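Local coordinates for RNA-directed RNA polymerase (Infectious pancreatic necrosis virus, PDB 3ZED), which probably copies the viral RNA genome as an RNA-dependent RNA polymerase, existing both free and covalently attached to that RNA, at residues Tyr436-Asn446 / Leu729-Leu740. Residues are numbered along the deposited sequence; the frame is centred on the assembly and turned at random.
Sequences YNPTWATFAMN and LDQRTKLRVSTL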
loop_
_atom_site.group_PDB
_atom_site.type_symbol
_atom_site.label_atom_id
_atom_site.label_comp_id
_atom_site.label_asym_id
_atom_site.label_seq_id
_atom_site.Cartn_x
_atom_site.Cartn_y
_atom_site.Cartn_z
ATOM N N TYR B 436 -15.076 -18.666 7.782
ATOM C CA TYR B 436 -15.224 -18.729 6.336
ATOM C C TYR B 436 -15.809 -20.079 5.931
ATOM O O TYR B 436 -15.748 -21.042 6.696
ATOM C CB TYR B 436 -13.876 -18.474 5.616
ATOM C CG TYR B 436 -12.742 -19.390 6.037
ATOM C CD1 TYR B 436 -12.613 -20.670 5.497
ATOM C CD2 TYR B 436 -11.799 -18.978 6.973
ATOM C CE1 TYR B 436 -11.573 -21.516 5.878
ATOM C CE2 TYR B 436 -10.759 -19.818 7.369
ATOM C CZ TYR B 436 -10.653 -21.090 6.821
ATOM O OH TYR B 436 -9.631 -21.919 7.212
ATOM N N ASN B 437 -16.370 -20.140 4.719
ATOM C CA ASN B 437 -16.934 -21.347 4.148
ATOM C C ASN B 437 -16.036 -21.837 2.980
ATOM O O ASN B 437 -15.055 -21.140 2.640
ATOM C CB ASN B 437 -18.396 -21.099 3.712
ATOM C CG ASN B 437 -18.675 -20.091 2.614
ATOM O OD1 ASN B 437 -17.822 -19.704 1.807
ATOM N ND2 ASN B 437 -19.936 -19.734 2.491
ATOM N N PRO B 438 -16.333 -23.007 2.345
ATOM C CA PRO B 438 -15.472 -23.472 1.239
ATOM C C PRO B 438 -15.376 -22.501 0.052
ATOM O O PRO B 438 -14.295 -22.385 -0.539
ATOM C CB PRO B 438 -16.124 -24.797 0.825
ATOM C CG PRO B 438 -16.796 -25.277 2.065
ATOM C CD PRO B 438 -17.385 -24.011 2.642
ATOM N N THR B 439 -16.468 -21.792 -0.290
ATOM C CA THR B 439 -16.455 -20.830 -1.408
ATOM C C THR B 439 -15.413 -19.727 -1.183
ATOM O O THR B 439 -14.642 -19.426 -2.100
ATOM C CB THR B 439 -17.852 -20.235 -1.611
ATOM O OG1 THR B 439 -18.719 -21.292 -2.000
ATOM C CG2 THR B 439 -17.892 -19.111 -2.660
ATOM N N TRP B 440 -15.376 -19.156 0.032
ATOM C CA TRP B 440 -14.430 -18.083 0.329
ATOM C C TRP B 440 -12.995 -18.611 0.491
ATOM O O TRP B 440 -12.060 -17.892 0.138
ATOM C CB TRP B 440 -14.878 -17.258 1.527
ATOM C CG TRP B 440 -15.787 -16.145 1.104
ATOM C CD1 TRP B 440 -17.151 -16.183 1.014
ATOM C CD2 TRP B 440 -15.386 -14.864 0.600
ATOM N NE1 TRP B 440 -17.628 -14.972 0.562
ATOM C CE2 TRP B 440 -16.564 -14.144 0.301
ATOM C CE3 TRP B 440 -14.140 -14.244 0.397
ATOM C CZ2 TRP B 440 -16.533 -12.848 -0.228
ATOM C CZ3 TRP B 440 -14.111 -12.944 -0.080
ATOM C CH2 TRP B 440 -15.297 -12.260 -0.393
ATOM N N ALA B 441 -12.820 -19.873 0.941
ATOM C CA ALA B 441 -11.496 -20.525 1.013
ATOM C C ALA B 441 -10.966 -20.735 -0.416
ATOM O O ALA B 441 -9.778 -20.552 -0.644
ATOM C CB ALA B 441 -11.594 -21.867 1.743
ATOM N N THR B 442 -11.863 -21.037 -1.384
ATOM C CA THR B 442 -11.528 -21.225 -2.802
ATOM C C THR B 442 -11.097 -19.894 -3.413
ATOM O O THR B 442 -10.071 -19.837 -4.091
ATOM C CB THR B 442 -12.725 -21.831 -3.561
ATOM O OG1 THR B 442 -13.092 -23.041 -2.907
ATOM C CG2 THR B 442 -12.416 -22.114 -5.040
ATOM N N PHE B 443 -11.884 -18.823 -3.175
ATOM C CA PHE B 443 -11.530 -17.516 -3.700
ATOM C C PHE B 443 -10.195 -17.086 -3.154
ATOM O O PHE B 443 -9.305 -16.777 -3.943
ATOM C CB PHE B 443 -12.601 -16.456 -3.389
ATOM C CG PHE B 443 -12.161 -15.060 -3.774
ATOM C CD1 PHE B 443 -11.990 -14.708 -5.116
ATOM C CD2 PHE B 443 -11.826 -14.126 -2.797
ATOM C CE1 PHE B 443 -11.528 -13.432 -5.475
ATOM C CE2 PHE B 443 -11.349 -12.851 -3.153
ATOM C CZ PHE B 443 -11.204 -12.511 -4.490
ATOM N N ALA B 444 -10.030 -17.112 -1.817
ATOM C CA ALA B 444 -8.814 -16.622 -1.161
ATOM C C ALA B 444 -7.566 -17.431 -1.492
ATOM O O ALA B 444 -6.539 -16.834 -1.820
ATOM C CB ALA B 444 -9.014 -16.578 0.348
ATOM N N MET B 445 -7.652 -18.774 -1.427
ATOM C CA MET B 445 -6.488 -19.638 -1.612
ATOM C C MET B 445 -6.216 -20.055 -3.038
ATOM O O MET B 445 -5.056 -20.170 -3.424
ATOM C CB MET B 445 -6.619 -20.931 -0.763
ATOM C CG MET B 445 -6.822 -20.701 0.746
ATOM S SD MET B 445 -5.687 -19.508 1.547
ATOM C CE MET B 445 -4.124 -20.310 1.295
ATOM N N ASN B 446 -7.256 -20.346 -3.795
ATOM C CA ASN B 446 -7.072 -20.957 -5.098
ATOM C C ASN B 446 -7.198 -20.028 -6.286
ATOM O O ASN B 446 -6.705 -20.394 -7.352
ATOM C CB ASN B 446 -8.075 -22.117 -5.259
ATOM C CG ASN B 446 -8.013 -23.147 -4.156
ATOM O OD1 ASN B 446 -8.898 -23.233 -3.325
ATOM N ND2 ASN B 446 -6.987 -23.974 -4.140
ATOM N N LEU B 729 -6.363 -26.133 4.780
ATOM C CA LEU B 729 -6.056 -24.887 4.067
ATOM C C LEU B 729 -4.688 -24.974 3.391
ATOM O O LEU B 729 -4.527 -24.486 2.272
ATOM C CB LEU B 729 -6.127 -23.679 5.009
ATOM C CG LEU B 729 -6.436 -22.359 4.321
ATOM C CD1 LEU B 729 -7.937 -22.268 3.969
ATOM C CD2 LEU B 729 -5.970 -21.174 5.180
ATOM N N ASP B 730 -3.717 -25.605 4.052
ATOM C CA ASP B 730 -2.398 -25.840 3.465
ATOM C C ASP B 730 -2.494 -26.857 2.299
ATOM O O ASP B 730 -1.869 -26.647 1.265
ATOM C CB ASP B 730 -1.410 -26.333 4.533
ATOM C CG ASP B 730 0.031 -26.361 4.063
ATOM O OD1 ASP B 730 0.461 -25.379 3.403
ATOM O OD2 ASP B 730 0.738 -27.347 4.377
ATOM N N GLN B 731 -3.305 -27.925 2.455
ATOM C CA GLN B 731 -3.515 -28.960 1.426
ATOM C C GLN B 731 -4.154 -28.335 0.171
ATOM O O GLN B 731 -3.766 -28.675 -0.961
ATOM C CB GLN B 731 -4.387 -30.102 1.976
ATOM C CG GLN B 731 -3.684 -30.974 3.016
ATOM C CD GLN B 731 -4.608 -31.947 3.731
ATOM O OE1 GLN B 731 -5.754 -32.170 3.340
ATOM N NE2 GLN B 731 -4.128 -32.562 4.801
ATOM N N ARG B 732 -5.084 -27.363 0.402
ATOM C CA ARG B 732 -5.812 -26.582 -0.600
ATOM C C ARG B 732 -4.846 -25.850 -1.578
ATOM O O ARG B 732 -5.186 -25.673 -2.751
ATOM C CB ARG B 732 -6.732 -25.572 0.125
ATOM C CG ARG B 732 -7.666 -24.771 -0.766
ATOM C CD ARG B 732 -8.668 -23.949 0.037
ATOM N NE ARG B 732 -9.793 -24.745 0.544
ATOM C CZ ARG B 732 -10.861 -25.087 -0.172
ATOM N NH1 ARG B 732 -10.930 -24.778 -1.466
ATOM N NH2 ARG B 732 -11.852 -25.759 0.390
ATOM N N THR B 733 -3.636 -25.489 -1.112
ATOM C CA THR B 733 -2.622 -24.799 -1.931
ATOM C C THR B 733 -1.881 -25.761 -2.854
ATOM O O THR B 733 -1.226 -25.301 -3.786
ATOM C CB THR B 733 -1.609 -24.006 -1.057
ATOM O OG1 THR B 733 -0.722 -24.903 -0.385
ATOM C CG2 THR B 733 -2.283 -23.068 -0.067
ATOM N N LYS B 734 -1.996 -27.075 -2.609
ATOM C CA LYS B 734 -1.298 -28.129 -3.344
ATOM C C LYS B 734 -2.205 -28.943 -4.276
ATOM O O LYS B 734 -1.706 -29.484 -5.262
ATOM C CB LYS B 734 -0.607 -29.089 -2.356
ATOM C CG LYS B 734 0.509 -28.431 -1.534
ATOM C CD LYS B 734 0.610 -29.056 -0.154
ATOM C CE LYS B 734 1.749 -28.496 0.648
ATOM N NZ LYS B 734 1.795 -29.097 2.005
ATOM N N LEU B 735 -3.508 -29.055 -3.986
ATOM C CA LEU B 735 -4.421 -29.876 -4.798
ATOM C C LEU B 735 -5.008 -29.134 -6.006
ATOM O O LEU B 735 -5.329 -27.953 -5.905
ATOM C CB LEU B 735 -5.555 -30.402 -3.924
ATOM C CG LEU B 735 -5.193 -31.505 -2.928
ATOM C CD1 LEU B 735 -6.115 -31.458 -1.715
ATOM C CD2 LEU B 735 -5.256 -32.883 -3.585
ATOM N N ARG B 736 -5.195 -29.850 -7.134
ATOM C CA ARG B 736 -5.747 -29.287 -8.379
ATOM C C ARG B 736 -7.251 -28.948 -8.238
ATOM O O ARG B 736 -7.931 -29.458 -7.336
ATOM C CB ARG B 736 -5.492 -30.214 -9.591
ATOM C CG ARG B 736 -6.161 -31.578 -9.508
ATOM C CD ARG B 736 -5.714 -32.511 -10.609
ATOM N NE ARG B 736 -6.238 -32.149 -11.926
ATOM C CZ ARG B 736 -5.841 -32.704 -13.068
ATOM N NH1 ARG B 736 -4.911 -33.652 -13.067
ATOM N NH2 ARG B 736 -6.370 -32.315 -14.221
ATOM N N VAL B 737 -7.749 -28.084 -9.154
ATOM C CA VAL B 737 -9.107 -27.521 -9.188
ATOM C C VAL B 737 -10.212 -28.604 -9.371
ATOM O O VAL B 737 -11.314 -28.406 -8.857
ATOM C CB VAL B 737 -9.158 -26.370 -10.242
ATOM C CG1 VAL B 737 -10.534 -26.156 -10.838
ATOM C CG2 VAL B 737 -8.640 -25.067 -9.636
ATOM N N SER B 738 -9.911 -29.754 -10.021
ATOM C CA SER B 738 -10.891 -30.841 -10.212
ATOM C C SER B 738 -11.330 -31.490 -8.869
ATOM O O SER B 738 -12.424 -32.037 -8.803
ATOM C CB SER B 738 -10.341 -31.914 -11.146
ATOM O OG SER B 738 -9.156 -32.480 -10.613
ATOM N N THR B 739 -10.506 -31.365 -7.804
ATOM C CA THR B 739 -10.736 -31.907 -6.451
ATOM C C THR B 739 -11.464 -30.929 -5.512
ATOM O O THR B 739 -11.597 -31.230 -4.325
ATOM C CB THR B 739 -9.378 -32.273 -5.785
ATOM O OG1 THR B 739 -8.658 -31.076 -5.409
ATOM C CG2 THR B 739 -8.503 -33.174 -6.647
ATOM N N LEU B 740 -11.911 -29.761 -6.010
ATOM C CA LEU B 740 -12.495 -28.713 -5.156
ATOM C C LEU B 740 -13.764 -29.134 -4.425
ATOM O O LEU B 740 -13.948 -28.708 -3.284
ATOM C CB LEU B 740 -12.745 -27.402 -5.920
ATOM C CG LEU B 740 -11.529 -26.494 -6.120
ATOM C CD1 LEU B 740 -11.861 -25.370 -7.075
ATOM C CD2 LEU B 740 -10.985 -25.953 -4.787
HETATM O O HOH W 1 -13.806 -26.254 -2.005
#
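Arg732 leaves its backbone with CG opposite the backbone N, runs straight on to CD and bends at chi3 (-79°), which lays its guanidinium against helix 438-452, where Asn446, its CG beside its own backbone N (chi1 -55°), crosses the arginine chain at about a right angle. Arg732 NH1 donates to Asn446 OD1 at 3.2 Å; the bond is nearly straight (164° at the hydrogen), with the oxygen in the guanidinium plane. In return Asn446 ND2 gives a weak, bent bond to Arg732 O at 2.8 Å; Asn446 ND2 also has a hydrogen bond with Ser781 OG, the stronger of the two. Over one face of the guanidinium, offset toward the rim, sits the methyl of Ala441, with CB 3.6 Å from Arg732 NE. The Arg732 side chain sits among Ala441, Thr442, Met445 and Asn446, knob into hole. Thr442 OG1 lies 3.1 Å from Arg732 NH1 and donates to Pro438 O one turn back in its own helix. A water accepts from Arg732 NH2 and donates to Leu740 O, tying the arginine to the start of helix 740-752. Beside this polar centre, Thr442 and Leu740 meet tip to tip, CG2 to CD1 at 3.9 Å. On the other flank Met445, bent at chi2 and chi3, passes across Leu729 with its CG 3.8 Å from CD1, and its CE rests 3.6 Å from Thr733 CG2. Leu729 CD1 also touches the hydroxyl end of Tyr436. The contact joins a helix of the catalytic palm region to the C-terminal region, away from the annotated potassium and GTP sites. Here a buried arginine is held by an amide and a water at its edge, with the Ala441 methyl packed over one face; no carboxylate of segment 436-446 faces it, and its positive charge is probably stabilised by the amide oxygen and the water.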